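Local coordinates for protein glutamine cyclotransferase (Tannerella forsythia, PDB 6QRO) that probably converts N-terminal glutamine of peptides to pyroglutamate, as a zinc-binding glutaminyl cyclase of the M28 peptidase family, at residues G94-E99 against E144-I149. Sequence-based numbering, arbitrary orientation.
Sequences GAFQPE and EIARQI
Phe96, the last residue of strand 86-96, reaches out of the mixed beta-sheet to meet Ala146 and Ile149 on helix 132-151, a strand-to-helix packing contact within the alpha/beta fold of the M28 family. The bond from CA to CB of Phe96 is directed at the helix. With chi1 at -68°, CG lies anti to the carbonyl carbon and beside the backbone N, and from there the ring extends to the helix surface. Phe96 CG has the CD1 methyl of Ile149 at 4.1 Å. Next along the ring, Phe96 CD2 takes both ends of that isoleucine's longer branch, with Ile149 CG1 also 4.1 Å away. Taken as a whole, this is a CH-pi contact: Ile149 CD1 stands 4.1 Å from the centroid of the Phe96 ring, 11° off the normal, squarely over one face. A chi1 of 62° swings Ile149 CG1 between its own backbone N and carbonyl carbon, and the extended chi2 carries the methyl over the phenyl; the two side chains cross at about a right angle.

Farther out, CE2 of Phe96 comes near the CB and carbonyl O of Ala146. The ring reaches the helix backbone itself: Phe96 CZ is 3.9 Å from Ala146 CA. All three residues are buried, and the contact between the side chains is apolar. Strand 157-163, the sheet neighbour of 86-96, joins in: Ile160 touches both Phe96 and Ala146, Ile158 touches Ile149. The Phe96 backbone pairs with Ile158, and Arg103 NH1 binds its carbonyl O. The zinc site lies elsewhere. At the tip of the side chain, Phe96 CZ meets the methyl CB of Ala146 obliquely at 3.5 Å.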
# COMPACT_ATOMS: atom_id res chain seq x y z
N GLY A 94 -5.85 -10.83 -4.07
CA GLY A 94 -7.25 -11.04 -4.35
C GLY A 94 -7.45 -10.72 -5.80
O GLY A 94 -7.22 -9.59 -6.24
N ALA A 95 -7.77 -11.75 -6.58
CA ALA A 95 -7.96 -11.61 -8.01
C ALA A 95 -9.46 -11.58 -8.26
O ALA A 95 -10.17 -12.55 -7.97
CB ALA A 95 -7.31 -12.76 -8.78
N PHE A 96 -9.94 -10.48 -8.82
CA PHE A 96 -11.36 -10.28 -9.04
C PHE A 96 -11.68 -10.52 -10.50
O PHE A 96 -10.94 -10.06 -11.38
CB PHE A 96 -11.81 -8.88 -8.60
CG PHE A 96 -11.75 -8.66 -7.11
CD1 PHE A 96 -10.56 -8.33 -6.47
CD2 PHE A 96 -12.90 -8.79 -6.34
CE1 PHE A 96 -10.54 -8.12 -5.11
CE2 PHE A 96 -12.88 -8.58 -4.98
CZ PHE A 96 -11.69 -8.25 -4.37
N GLN A 97 -12.75 -11.27 -10.75
CA GLN A 97 -13.10 -11.77 -12.07
C GLN A 97 -11.84 -12.35 -12.73
O GLN A 97 -11.42 -11.86 -13.79
CB GLN A 97 -13.74 -10.70 -12.94
CG GLN A 97 -14.87 -9.94 -12.28
CD GLN A 97 -15.36 -8.80 -13.14
OE1 GLN A 97 -16.39 -8.92 -13.83
NE2 GLN A 97 -14.60 -7.71 -13.16
N PRO A 98 -11.24 -13.38 -12.14
CA PRO A 98 -9.94 -13.86 -12.62
C PRO A 98 -9.95 -14.39 -14.05
O PRO A 98 -8.87 -14.66 -14.60
CB PRO A 98 -9.59 -14.98 -11.63
CG PRO A 98 -10.91 -15.47 -11.17
CD PRO A 98 -11.82 -14.29 -11.13
N GLU A 99 -11.12 -14.59 -14.67
CA GLU A 99 -11.13 -14.97 -16.08
C GLU A 99 -10.92 -13.77 -17.00
O GLU A 99 -10.51 -13.97 -18.15
CB GLU A 99 -12.43 -15.71 -16.44
CG GLU A 99 -13.67 -14.83 -16.54
CD GLU A 99 -14.28 -14.50 -15.20
OE1 GLU A 99 -13.72 -14.96 -14.17
OE2 GLU A 99 -15.33 -13.79 -15.18
N GLU A 144 -12.17 -1.59 1.10
CA GLU A 144 -13.46 -1.03 0.71
C GLU A 144 -13.67 -1.11 -0.81
O GLU A 144 -14.78 -1.37 -1.28
CB GLU A 144 -13.56 0.41 1.23
CG GLU A 144 -14.76 1.22 0.79
CD GLU A 144 -16.08 0.58 1.20
OE1 GLU A 144 -17.13 0.96 0.63
OE2 GLU A 144 -16.09 -0.29 2.11
N ILE A 145 -12.60 -0.90 -1.59
CA ILE A 145 -12.68 -1.12 -3.04
C ILE A 145 -13.17 -2.52 -3.35
O ILE A 145 -14.02 -2.72 -4.23
CB ILE A 145 -11.34 -0.83 -3.72
CG1 ILE A 145 -10.95 0.63 -3.55
CG2 ILE A 145 -11.38 -1.24 -5.20
CD1 ILE A 145 -9.91 1.11 -4.52
N ALA A 146 -12.62 -3.53 -2.67
CA ALA A 146 -13.08 -4.90 -2.87
C ALA A 146 -14.57 -5.02 -2.61
O ALA A 146 -15.29 -5.71 -3.33
CB ALA A 146 -12.29 -5.85 -1.96
N ARG A 147 -15.04 -4.34 -1.56
CA ARG A 147 -16.46 -4.33 -1.26
C ARG A 147 -17.25 -3.70 -2.40
O ARG A 147 -18.23 -4.27 -2.88
CB ARG A 147 -16.68 -3.60 0.06
CG ARG A 147 -17.67 -4.28 0.96
CD ARG A 147 -17.57 -3.70 2.35
NE ARG A 147 -17.82 -2.28 2.28
CZ ARG A 147 -19.01 -1.73 2.44
NH1 ARG A 147 -20.06 -2.51 2.70
NH2 ARG A 147 -19.15 -0.41 2.35
N GLN A 148 -16.79 -2.54 -2.87
CA GLN A 148 -17.50 -1.83 -3.93
C GLN A 148 -17.52 -2.61 -5.24
O GLN A 148 -18.53 -2.60 -5.96
CB GLN A 148 -16.89 -0.45 -4.14
CG GLN A 148 -16.95 0.42 -2.91
CD GLN A 148 -18.35 0.49 -2.31
OE1 GLN A 148 -19.35 0.49 -3.02
NE2 GLN A 148 -18.42 0.54 -0.99
N ILE A 149 -16.42 -3.28 -5.61
CA ILE A 149 -16.45 -3.94 -6.91
C ILE A 149 -17.18 -5.27 -6.86
O ILE A 149 -17.64 -5.74 -7.91
CB ILE A 149 -15.03 -4.02 -7.49
CG1 ILE A 149 -14.09 -4.85 -6.62
CG2 ILE A 149 -14.47 -2.62 -7.74
CD1 ILE A 149 -12.63 -4.69 -7.03